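Local coordinates for pectate lyase/Amb allergen (Acidovorax citrulli, PDB 4HWV), which probably cleaves pectate, a plant cell-wall polysaccharide, as a secreted, calcium-binding lyase of polysaccharide lyase family 1, at residues G25-S28 with P32-G35; A41-T46 with T73-P78; N49-I54 with A62-D67; D67-G72 with Q155-T160. All coordinates share one frame; numbering follows the deposited sequence.

Interaction 1 of 4, residues G25-S28 with P32-G35; sequences GWAS and PTTG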
loop_
_atom_site.group_PDB
_atom_site.type_symbol
_atom_site.label_atom_id
_atom_site.label_comp_id
_atom_site.label_asym_id
_atom_site.label_seq_id
_atom_site.Cartn_x
_atom_site.Cartn_y
_atom_site.Cartn_z
ATOM N N GLY A 25 7.062 27.346 -17.872
ATOM C CA GLY A 25 5.627 27.595 -17.792
ATOM C C GLY A 25 5.271 28.802 -16.944
ATOM O O GLY A 25 6.048 29.748 -16.844
ATOM N N TRP A 26 4.077 28.806 -16.364
ATOM C CA TRP A 26 3.633 29.994 -15.665
ATOM C C TRP A 26 4.557 30.373 -14.494
ATOM O O TRP A 26 4.696 31.551 -14.179
ATOM C CB TRP A 26 2.215 29.791 -15.164
ATOM C CG TRP A 26 1.099 30.104 -16.119
ATOM C CD1 TRP A 26 0.081 29.257 -16.473
ATOM C CD2 TRP A 26 0.813 31.365 -16.752
ATOM N NE1 TRP A 26 -0.809 29.906 -17.293
ATOM C CE2 TRP A 26 -0.400 31.204 -17.469
ATOM C CE3 TRP A 26 1.446 32.624 -16.764
ATOM C CZ2 TRP A 26 -0.978 32.243 -18.203
ATOM C CZ3 TRP A 26 0.859 33.651 -17.487
ATOM C CH2 TRP A 26 -0.334 33.452 -18.196
ATOM N N ALA A 27 5.194 29.396 -13.852
ATOM C CA ALA A 27 6.133 29.691 -12.761
ATOM C C ALA A 27 7.345 30.510 -13.236
ATOM O O ALA A 27 8.060 31.099 -12.419
ATOM C CB ALA A 27 6.608 28.416 -12.084
ATOM N N SER A 28 7.603 30.520 -14.542
ATOM C CA SER A 28 8.727 31.283 -15.094
ATOM C C SER A 28 8.324 32.682 -15.561
ATOM O O SER A 28 9.177 33.462 -15.981
ATOM C CB SER A 28 9.380 30.508 -16.236
ATOM O OG SER A 28 8.608 30.544 -17.432
ATOM N N PRO A 32 10.998 35.303 -12.089
ATOM C CA PRO A 32 11.085 33.846 -12.254
ATOM C C PRO A 32 11.211 33.127 -10.913
ATOM O O PRO A 32 11.775 33.663 -9.963
ATOM C CB PRO A 32 12.347 33.663 -13.105
ATOM C CG PRO A 32 12.615 35.014 -13.713
ATOM C CD PRO A 32 12.157 35.997 -12.673
ATOM N N THR A 33 10.661 31.926 -10.831
ATOM C CA THR A 33 10.725 31.139 -9.601
ATOM C C THR A 33 12.127 30.579 -9.419
ATOM O O THR A 33 12.672 29.957 -10.343
ATOM C CB THR A 33 9.718 29.974 -9.662
ATOM O OG1 THR A 33 8.400 30.506 -9.774
ATOM C CG2 THR A 33 9.784 29.142 -8.395
ATOM N N THR A 34 12.713 30.821 -8.246
ATOM C CA THR A 34 14.036 30.294 -7.892
ATOM C C THR A 34 14.056 29.599 -6.519
ATOM O O THR A 34 15.088 29.047 -6.124
ATOM C CB THR A 34 15.087 31.416 -7.834
ATOM O OG1 THR A 34 14.651 32.399 -6.890
ATOM C CG2 THR A 34 15.299 32.049 -9.217
ATOM N N GLY A 35 12.948 29.646 -5.773
ATOM C CA GLY A 35 12.933 29.053 -4.447
ATOM C C GLY A 35 14.016 29.657 -3.572
ATOM O O GLY A 35 14.140 30.877 -3.476
#

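Interaction 2 of 4, residues A41-T46 with T73-P78; sequences AERTYT and TPDKAP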
loop_
_atom_site.group_PDB
_atom_site.type_symbol
_atom_site.label_atom_id
_atom_site.label_comp_id
_atom_site.label_asym_id
_atom_site.label_seq_id
_atom_site.Cartn_x
_atom_site.Cartn_y
_atom_site.Cartn_z
ATOM N N ALA A 41 24.588 29.891 3.802
ATOM C CA ALA A 41 24.963 28.624 4.414
ATOM C C ALA A 41 24.129 28.369 5.673
ATOM O O ALA A 41 23.702 27.230 5.909
ATOM C CB ALA A 41 26.447 28.610 4.737
ATOM N N GLU A 42 23.818 29.418 6.436
ATOM C CA GLU A 42 23.061 29.206 7.674
ATOM C C GLU A 42 21.603 28.914 7.431
ATOM O O GLU A 42 20.882 28.593 8.357
ATOM C CB GLU A 42 23.218 30.361 8.686
ATOM C CG GLU A 42 22.508 31.680 8.375
ATOM C CD GLU A 42 22.465 32.623 9.587
ATOM O OE1 GLU A 42 23.135 32.340 10.607
ATOM O OE2 GLU A 42 21.748 33.655 9.524
ATOM N N ARG A 43 21.162 29.037 6.179
ATOM C CA ARG A 43 19.818 28.632 5.808
ATOM C C ARG A 43 19.849 27.499 4.786
ATOM O O ARG A 43 18.951 27.362 3.961
ATOM C CB ARG A 43 19.027 29.826 5.307
ATOM C CG ARG A 43 18.694 30.785 6.451
ATOM C CD ARG A 43 17.799 31.920 6.016
ATOM N NE ARG A 43 17.116 32.479 7.177
ATOM C CZ ARG A 43 17.679 33.278 8.078
ATOM N NH1 ARG A 43 18.946 33.646 7.954
ATOM N NH2 ARG A 43 16.963 33.704 9.110
ATOM N N THR A 44 20.875 26.661 4.885
ATOM C CA THR A 44 20.982 25.430 4.103
ATOM C C THR A 44 21.001 24.277 5.089
ATOM O O THR A 44 21.848 24.208 5.977
ATOM C CB THR A 44 22.238 25.457 3.221
ATOM O OG1 THR A 44 22.154 26.585 2.344
ATOM C CG2 THR A 44 22.374 24.185 2.400
ATOM N N TYR A 45 20.021 23.389 4.963
ATOM C CA TYR A 45 19.792 22.363 5.976
ATOM C C TYR A 45 19.585 20.989 5.352
ATOM O O TYR A 45 19.079 20.871 4.224
ATOM C CB TYR A 45 18.505 22.663 6.740
ATOM C CG TYR A 45 18.300 24.075 7.253
ATOM C CD1 TYR A 45 18.630 24.417 8.555
ATOM C CD2 TYR A 45 17.705 25.055 6.451
ATOM C CE1 TYR A 45 18.388 25.699 9.047
ATOM C CE2 TYR A 45 17.448 26.331 6.930
ATOM C CZ TYR A 45 17.798 26.636 8.229
ATOM O OH TYR A 45 17.521 27.885 8.713
ATOM N N THR A 46 19.946 19.948 6.094
ATOM C CA THR A 46 19.572 18.577 5.741
ATOM C C THR A 46 18.689 18.066 6.880
ATOM O O THR A 46 19.098 18.095 8.042
ATOM C CB THR A 46 20.795 17.676 5.569
ATOM O OG1 THR A 46 21.639 18.231 4.570
ATOM C CG2 THR A 46 20.380 16.265 5.155
ATOM N N THR A 73 7.952 31.655 14.042
ATOM C CA THR A 73 7.953 32.580 12.910
ATOM C C THR A 73 8.478 31.893 11.654
ATOM O O THR A 73 9.667 31.602 11.573
ATOM C CB THR A 73 8.836 33.799 13.208
ATOM O OG1 THR A 73 8.346 34.437 14.391
ATOM C CG2 THR A 73 8.808 34.797 12.042
ATOM N N PRO A 74 7.598 31.586 10.675
ATOM C CA PRO A 74 8.107 31.021 9.413
ATOM C C PRO A 74 9.118 31.988 8.816
ATOM O O PRO A 74 8.923 33.204 8.850
ATOM C CB PRO A 74 6.847 30.913 8.535
ATOM C CG PRO A 74 5.714 30.833 9.539
ATOM C CD PRO A 74 6.136 31.717 10.675
ATOM N N ASP A 75 10.211 31.439 8.301
ATOM C CA ASP A 75 11.353 32.253 7.860
ATOM C C ASP A 75 11.227 32.609 6.380
ATOM O O ASP A 75 11.214 31.722 5.527
ATOM C CB ASP A 75 12.625 31.427 8.106
ATOM C CG ASP A 75 13.908 32.169 7.796
ATOM O OD1 ASP A 75 13.867 33.339 7.364
ATOM O OD2 ASP A 75 14.972 31.529 7.943
ATOM N N LYS A 76 11.130 33.900 6.074
ATOM C CA LYS A 76 10.961 34.336 4.699
ATOM C C LYS A 76 12.260 34.470 3.910
ATOM O O LYS A 76 12.226 34.787 2.715
ATOM C CB LYS A 76 10.189 35.659 4.636
ATOM C CG LYS A 76 8.786 35.581 5.245
ATOM C CD LYS A 76 8.023 36.901 5.045
ATOM C CE LYS A 76 6.793 36.960 5.935
ATOM N NZ LYS A 76 5.738 37.882 5.391
ATOM N N ALA A 77 13.404 34.278 4.563
ATOM C CA ALA A 77 14.692 34.382 3.864
ATOM C C ALA A 77 14.945 33.154 2.976
ATOM O O ALA A 77 14.491 32.055 3.285
ATOM C CB ALA A 77 15.807 34.542 4.869
ATOM N N PRO A 78 15.710 33.327 1.883
ATOM C CA PRO A 78 16.023 32.170 1.030
ATOM C C PRO A 78 16.639 31.015 1.821
ATOM O O PRO A 78 17.535 31.201 2.653
ATOM C CB PRO A 78 17.030 32.747 0.032
ATOM C CG PRO A 78 16.610 34.233 -0.081
ATOM C CD PRO A 78 16.227 34.597 1.332
HETATM O O HOH W 1 15.528 28.963 7.359
#

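Interaction 3 of 4, residues N49-I54 with A62-D67; sequences NRNELI and AVIAPD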
loop_
_atom_site.group_PDB
_atom_site.type_symbol
_atom_site.label_atom_id
_atom_site.label_comp_id
_atom_site.label_asym_id
_atom_site.label_seq_id
_atom_site.Cartn_x
_atom_site.Cartn_y
_atom_site.Cartn_z
ATOM N N ASN A 49 13.460 14.379 9.821
ATOM C CA ASN A 49 12.240 14.141 10.591
ATOM C C ASN A 49 11.422 15.415 10.658
ATOM O O ASN A 49 11.874 16.496 10.211
ATOM C CB ASN A 49 12.566 13.584 11.998
ATOM C CG ASN A 49 13.313 14.586 12.868
ATOM O OD1 ASN A 49 12.822 15.682 13.108
ATOM N ND2 ASN A 49 14.489 14.192 13.376
ATOM N N ARG A 50 10.213 15.303 11.198
ATOM C CA ARG A 50 9.269 16.402 11.195
ATOM C C ARG A 50 9.778 17.617 11.979
ATOM O O ARG A 50 9.584 18.767 11.561
ATOM C CB ARG A 50 7.939 15.918 11.766
ATOM C CG ARG A 50 6.832 16.992 11.820
ATOM C CD ARG A 50 5.498 16.424 12.351
ATOM N NE ARG A 50 4.464 17.453 12.394
ATOM C CZ ARG A 50 4.364 18.360 13.368
ATOM N NH1 ARG A 50 5.231 18.350 14.390
ATOM N NH2 ARG A 50 3.407 19.292 13.309
ATOM N N ASN A 51 10.417 17.369 13.124
ATOM C CA ASN A 51 10.943 18.473 13.922
ATOM C C ASN A 51 12.019 19.255 13.172
ATOM O O ASN A 51 11.998 20.493 13.140
ATOM C CB ASN A 51 11.509 17.987 15.264
ATOM C CG ASN A 51 10.427 17.555 16.247
ATOM O OD1 ASN A 51 9.270 17.918 16.117
ATOM N ND2 ASN A 51 10.824 16.823 17.276
ATOM N N GLU A 52 12.958 18.537 12.556
ATOM C CA GLU A 52 14.028 19.195 11.800
ATOM C C GLU A 52 13.494 19.966 10.609
ATOM O O GLU A 52 13.941 21.076 10.318
ATOM C CB GLU A 52 15.053 18.176 11.333
ATOM C CG GLU A 52 15.838 17.522 12.492
ATOM C CD GLU A 52 16.819 16.467 12.021
ATOM O OE1 GLU A 52 16.863 16.173 10.816
ATOM O OE2 GLU A 52 17.574 15.933 12.862
ATOM N N LEU A 53 12.517 19.380 9.918
ATOM C CA LEU A 53 11.897 20.062 8.780
ATOM C C LEU A 53 11.253 21.386 9.234
ATOM O O LEU A 53 11.460 22.440 8.618
ATOM C CB LEU A 53 10.846 19.147 8.146
ATOM C CG LEU A 53 10.000 19.813 7.061
ATOM C CD1 LEU A 53 10.812 20.287 5.861
ATOM C CD2 LEU A 53 8.942 18.819 6.594
ATOM N N ILE A 54 10.471 21.332 10.309
ATOM C CA ILE A 54 9.843 22.542 10.838
ATOM C C ILE A 54 10.885 23.583 11.266
ATOM O O ILE A 54 10.751 24.761 10.940
ATOM C CB ILE A 54 8.869 22.201 11.982
ATOM C CG1 ILE A 54 7.661 21.461 11.414
ATOM C CG2 ILE A 54 8.440 23.471 12.745
ATOM C CD1 ILE A 54 6.846 20.722 12.472
ATOM N N ALA A 62 10.925 27.800 15.805
ATOM C CA ALA A 62 9.720 27.049 16.157
ATOM C C ALA A 62 9.783 26.499 17.572
ATOM O O ALA A 62 10.846 26.094 18.041
ATOM C CB ALA A 62 9.481 25.910 15.178
ATOM N N VAL A 63 8.640 26.503 18.249
ATOM C CA VAL A 63 8.479 25.725 19.458
ATOM C C VAL A 63 7.463 24.652 19.118
ATOM O O VAL A 63 6.306 24.946 18.786
ATOM C CB VAL A 63 8.007 26.572 20.655
ATOM C CG1 VAL A 63 7.772 25.680 21.871
ATOM C CG2 VAL A 63 9.034 27.656 20.972
ATOM N N ILE A 64 7.920 23.403 19.152
ATOM C CA ILE A 64 7.090 22.267 18.787
ATOM C C ILE A 64 6.674 21.588 20.086
ATOM O O ILE A 64 7.517 21.076 20.839
ATOM C CB ILE A 64 7.846 21.311 17.854
ATOM C CG1 ILE A 64 8.378 22.099 16.652
ATOM C CG2 ILE A 64 6.947 20.123 17.455
ATOM C CD1 ILE A 64 9.211 21.273 15.691
ATOM N N ALA A 65 5.372 21.633 20.359
ATOM C CA ALA A 65 4.794 21.138 21.595
ATOM C C ALA A 65 4.850 19.623 21.661
ATOM O O ALA A 65 5.059 18.969 20.643
ATOM C CB ALA A 65 3.337 21.622 21.702
ATOM N N PRO A 66 4.634 19.052 22.859
ATOM C CA PRO A 66 4.539 17.586 22.947
ATOM C C PRO A 66 3.566 16.970 21.936
ATOM O O PRO A 66 3.875 15.909 21.363
ATOM C CB PRO A 66 4.074 17.362 24.391
ATOM C CG PRO A 66 4.754 18.518 25.155
ATOM C CD PRO A 66 4.617 19.700 24.195
ATOM N N ASP A 67 2.446 17.637 21.674
ATOM C CA ASP A 67 1.499 17.083 20.715
ATOM C C ASP A 67 1.887 17.293 19.248
ATOM O O ASP A 67 1.223 16.766 18.351
ATOM C CB ASP A 67 0.052 17.525 20.996
ATOM C CG ASP A 67 -0.198 19.012 20.774
ATOM O OD1 ASP A 67 0.651 19.723 20.206
ATOM O OD2 ASP A 67 -1.293 19.463 21.162
#

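Interaction 4 of 4, residues D67-G72 with Q155-T160; sequences DGSVQG and QRRVVT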
loop_
_atom_site.group_PDB
_atom_site.type_symbol
_atom_site.label_atom_id
_atom_site.label_comp_id
_atom_site.label_asym_id
_atom_site.label_seq_id
_atom_site.Cartn_x
_atom_site.Cartn_y
_atom_site.Cartn_z
ATOM N N ASP A 67 2.446 17.637 21.674
ATOM C CA ASP A 67 1.499 17.083 20.715
ATOM C C ASP A 67 1.887 17.293 19.248
ATOM O O ASP A 67 1.223 16.766 18.351
ATOM C CB ASP A 67 0.052 17.525 20.996
ATOM C CG ASP A 67 -0.198 19.012 20.774
ATOM O OD1 ASP A 67 0.651 19.723 20.206
ATOM O OD2 ASP A 67 -1.293 19.463 21.162
ATOM N N GLY A 68 2.974 18.029 19.011
ATOM C CA GLY A 68 3.430 18.266 17.660
ATOM C C GLY A 68 3.006 19.607 17.093
ATOM O O GLY A 68 3.560 20.041 16.083
ATOM N N SER A 69 2.062 20.286 17.735
ATOM C CA SER A 69 1.623 21.571 17.218
ATOM C C SER A 69 2.743 22.609 17.317
ATOM O O SER A 69 3.644 22.495 18.159
ATOM C CB SER A 69 0.353 22.060 17.917
ATOM O OG SER A 69 0.541 22.230 19.302
ATOM N N VAL A 70 2.685 23.611 16.441
ATOM C CA VAL A 70 3.800 24.532 16.244
ATOM C C VAL A 70 3.444 25.979 16.535
ATOM O O VAL A 70 2.386 26.464 16.119
ATOM C CB VAL A 70 4.276 24.461 14.771
ATOM C CG1 VAL A 70 5.430 25.423 14.520
ATOM C CG2 VAL A 70 4.653 23.027 14.388
ATOM N N GLN A 71 4.348 26.657 17.245
ATOM C CA GLN A 71 4.352 28.107 17.352
ATOM C C GLN A 71 5.665 28.612 16.789
ATOM O O GLN A 71 6.656 27.897 16.833
ATOM C CB GLN A 71 4.304 28.533 18.817
ATOM C CG GLN A 71 3.079 28.095 19.598
ATOM C CD GLN A 71 3.234 28.441 21.069
ATOM O OE1 GLN A 71 3.728 27.628 21.863
ATOM N NE2 GLN A 71 2.850 29.661 21.434
ATOM N N GLY A 72 5.680 29.832 16.273
ATOM C CA GLY A 72 6.944 30.435 15.879
ATOM C C GLY A 72 6.819 31.265 14.617
ATOM O O GLY A 72 5.714 31.531 14.151
ATOM N N GLN A 155 -5.313 16.688 14.441
ATOM C CA GLN A 155 -4.569 16.120 13.319
ATOM C C GLN A 155 -4.174 17.186 12.296
ATOM O O GLN A 155 -3.048 17.178 11.805
ATOM C CB GLN A 155 -5.328 14.943 12.654
ATOM C CG GLN A 155 -4.517 14.323 11.516
ATOM C CD GLN A 155 -5.026 12.974 11.063
ATOM O OE1 GLN A 155 -6.223 12.809 10.830
ATOM N NE2 GLN A 155 -4.130 11.994 10.971
ATOM N N ARG A 156 -5.094 18.102 11.995
ATOM C CA ARG A 156 -4.789 19.192 11.071
ATOM C C ARG A 156 -3.549 19.967 11.509
ATOM O O ARG A 156 -2.658 20.256 10.705
ATOM C CB ARG A 156 -5.984 20.131 10.963
ATOM C CG ARG A 156 -5.764 21.231 9.950
ATOM C CD ARG A 156 -6.922 22.219 9.939
ATOM N NE ARG A 156 -8.196 21.673 9.447
ATOM C CZ ARG A 156 -8.549 21.595 8.163
ATOM N NH1 ARG A 156 -7.716 21.975 7.206
ATOM N NH2 ARG A 156 -9.751 21.136 7.832
ATOM N N ARG A 157 -3.477 20.273 12.804
ATOM C CA ARG A 157 -2.372 21.056 13.340
ATOM C C ARG A 157 -1.051 20.275 13.396
ATOM O O ARG A 157 0.028 20.873 13.495
ATOM C CB ARG A 157 -2.766 21.602 14.703
ATOM C CG ARG A 157 -3.924 22.627 14.574
ATOM C CD ARG A 157 -4.558 23.057 15.891
ATOM N NE ARG A 157 -3.613 23.834 16.673
ATOM C CZ ARG A 157 -3.099 23.417 17.822
ATOM N NH1 ARG A 157 -3.480 22.249 18.309
ATOM N NH2 ARG A 157 -2.223 24.171 18.485
ATOM N N VAL A 158 -1.122 18.952 13.276
ATOM C CA VAL A 158 0.069 18.126 13.227
ATOM C C VAL A 158 0.533 17.919 11.780
ATOM O O VAL A 158 1.703 18.101 11.462
ATOM C CB VAL A 158 -0.208 16.767 13.904
ATOM C CG1 VAL A 158 0.940 15.794 13.695
ATOM C CG2 VAL A 158 -0.441 16.973 15.387
ATOM N N VAL A 159 -0.380 17.503 10.903
ATOM C CA VAL A 159 0.041 17.037 9.589
ATOM C C VAL A 159 0.212 18.166 8.572
ATOM O O VAL A 159 0.806 17.948 7.515
ATOM C CB VAL A 159 -0.904 15.949 8.993
ATOM C CG1 VAL A 159 -1.038 14.768 9.958
ATOM C CG2 VAL A 159 -2.273 16.537 8.618
ATOM N N THR A 160 -0.324 19.354 8.877
ATOM C CA THR A 160 -0.190 20.503 7.977
ATOM C C THR A 160 1.066 21.296 8.317
ATOM O O THR A 160 1.252 21.678 9.478
ATOM C CB THR A 160 -1.399 21.443 8.082
ATOM O OG1 THR A 160 -2.598 20.689 7.903
ATOM C CG2 THR A 160 -1.343 22.487 7.008
HETATM O O HOH W 2 -2.505 21.775 20.589
HETATM O O HOH W 3 0.706 23.332 14.230
HETATM O O HOH W 4 0.142 26.282 18.582
#

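Interaction 1 of 4, residues G25-S28 with P32-G35
Two donors of T33 converge on one acceptor, the backbone carbonyl of A27. The hydroxyl makes the shorter bond, 2.7 Å from T33 OG1 to A27 O, and the backbone adds a second, T33 N to A27 O at 3.2 Å. With OG1 anti to its own carbonyl carbon and beside the backbone N (chi1 -62°), hydroxyl and amide of T33 face the same way and grip the oxygen together. Their lines of approach differ: the amide comes more nearly end-on to the C=O, the hydroxyl more from the side, at 128°, both slightly tilted from the carbonyl plane. The methyl of A27 lies against the same hydroxyl.

This buried half belongs to the N-terminal arm, which runs irregularly across the parallel beta-helix before strand 44-47. Beneath it T33 packs on N194 and V196 of strand 192-198, and A27 N bonds to T291 OG1.

The other half is slack. P32 is exposed and meets the 3-10 turn mainly through its backbone, with S28 O 4.2 Å from P32 CA. The S28 side chain heads away from P32, and its OG turns back to G25 O (2.7 Å), in the carbonyl plane and on a lone pair.

Interaction 2 of 4, residues A41-T46 with T73-P78
R43 and P78 bring their backbones to 7.1 Å between CA atoms, with R43 just ahead of strand 44-47 and P78 just ahead of strand 79-83. The side chain of R43 crosses this gap, its CB 3.3 Å from P78 O and its chain extended from CG to NE, and meets D75 coming from the opposite direction. D75 answers with CG anti to its backbone N (chi1 -176°), which carries the carboxylate to the edge of the guanidinium, the two planes 76° apart. OD2 takes both bonds: R43 NE to D75 OD2 at 2.5 Å, shorter than usual and not to be over-read, and a weak one from R43 NH2. Over one face of the guanidinium lies A77, its CB 3.4 Å from R43 NE. D75 OD2 also accepts from a water that in turn takes the hydroxyl proton of Y45. The other carboxylate oxygen is occupied at home, where D75 OD1 receives A77 N at 3.0 Å from above the carboxylate plane and closes an Asx turn, holding the acid in place. The other terminal nitrogen, R43 NH1, pairs with E42 OE2 at 3.2 Å, extending the charges into a surface network E42-R43-D75. The ion pair thus ties together the lead-ins to strands 44-47 and 79-83, parallel neighbours in the first turns of the right-handed parallel beta-helix of pectate lyases.

Interaction 3 of 4, residues N49-I54 with A62-D67
I64 and I54 both hold CG1 anti to the carbonyl carbon (chi1 -54° and -69°), and with chi2 of I64 extended its CD1 is pushed out into the side of helix 50-57. There CD1 drops between two residues one helical turn apart: it touches I54 CG2 at 3.8 Å and, on the other flank, N51, whose OD1 is 3.4 Å away. I54 CG2 also reaches the methyl of A62, CG2 to CB 3.6 Å, so this one branch packs on both inward-pointing residues of the partner segment. V63, between them, turns its side chain the other way, the usual alternation along a strand.

The motif is a short capped helix with a two-stranded antiparallel hairpin, 63-64 with 70-71, laid against it, at the start of the chain's beta-helix. N49 caps the helix, its OD1 accepting from E52 N at 2.9 Å in a nearly straight bond (168°), though the donor is tilted out of the carbonyl plane.

No hydrogen bond joins the two segments; the polar groups at the margin are held by third parties. The fully extended side chain of R50 reaches the CG2 branch of I64, which sits at the guanidinium edge, 3.9 Å from R50 NH1. One guanidinium face is overlaid near its rim by I54 CD1, 3.4 Å above the plane, while NH2 bonds to V158 O and G68 O. N51 leaves its OD1 beside the methyls of I64 and gives ND2 to the carbonyl of G93.

Interaction 4 of 4, residues D67-G72 with Q155-T160
D67 OD1 is gripped twice by S69: the hydroxyl sits on its syn lone pair at 2.7 Å (S69 OG to D67 OD1), and S69 N reaches it from the anti side, 31° out of the carboxylate plane. The backbone bond closes an Asx turn, which leads into strand 70-71 and lays the chain against the C-terminal end of helix 143-159. With OG between its backbone N and carbonyl carbon (chi1 60°), the hydroxyl of S69 turns back to D67. The guanidinium of R157, brought round by a bend at chi3, offers a face to the same side chain: S69 CB lies over it, 3.4 Å from R157 NH2.

No direct hydrogen bond crosses the contact; water does the joining. D67 OD2 and R157 NH1 stand 4.5 Å apart, too far for a salt bridge, and a water in the guanidinium plane accepts from NH1 and donates to OD2. A second water links V70 N to R157 O. The opposite charges would still be expected to favour each other through the solvent.

On the drier side V158 packs beneath the turn. G68, at positive phi, passes close over this valine, and V158 CG2 rests 3.4 Å from D67 O.

In the fold
Interaction 1 comes first along the chain, in the N-terminal arm before strand 44-47, its centre about 20 Å from that of interaction 2 and about 29 Å from the centres of the other two. Interactions 2, 3 and 4 lie together around the first strand of the beta-helix. Strand 44-47 runs directly into helix 50-57, and both segments of interaction 3 fall between those of interaction 2. Interactions 3 and 4 have centres only about 8 Å apart, share D67 and use neighbouring strands, 63-64 and 70-71; R50 also connects them. Interaction 4 alone brings in a distant part of the chain, helix 143-159. All four lie away from the calcium site of D227, D278 and D282 and are structural packing.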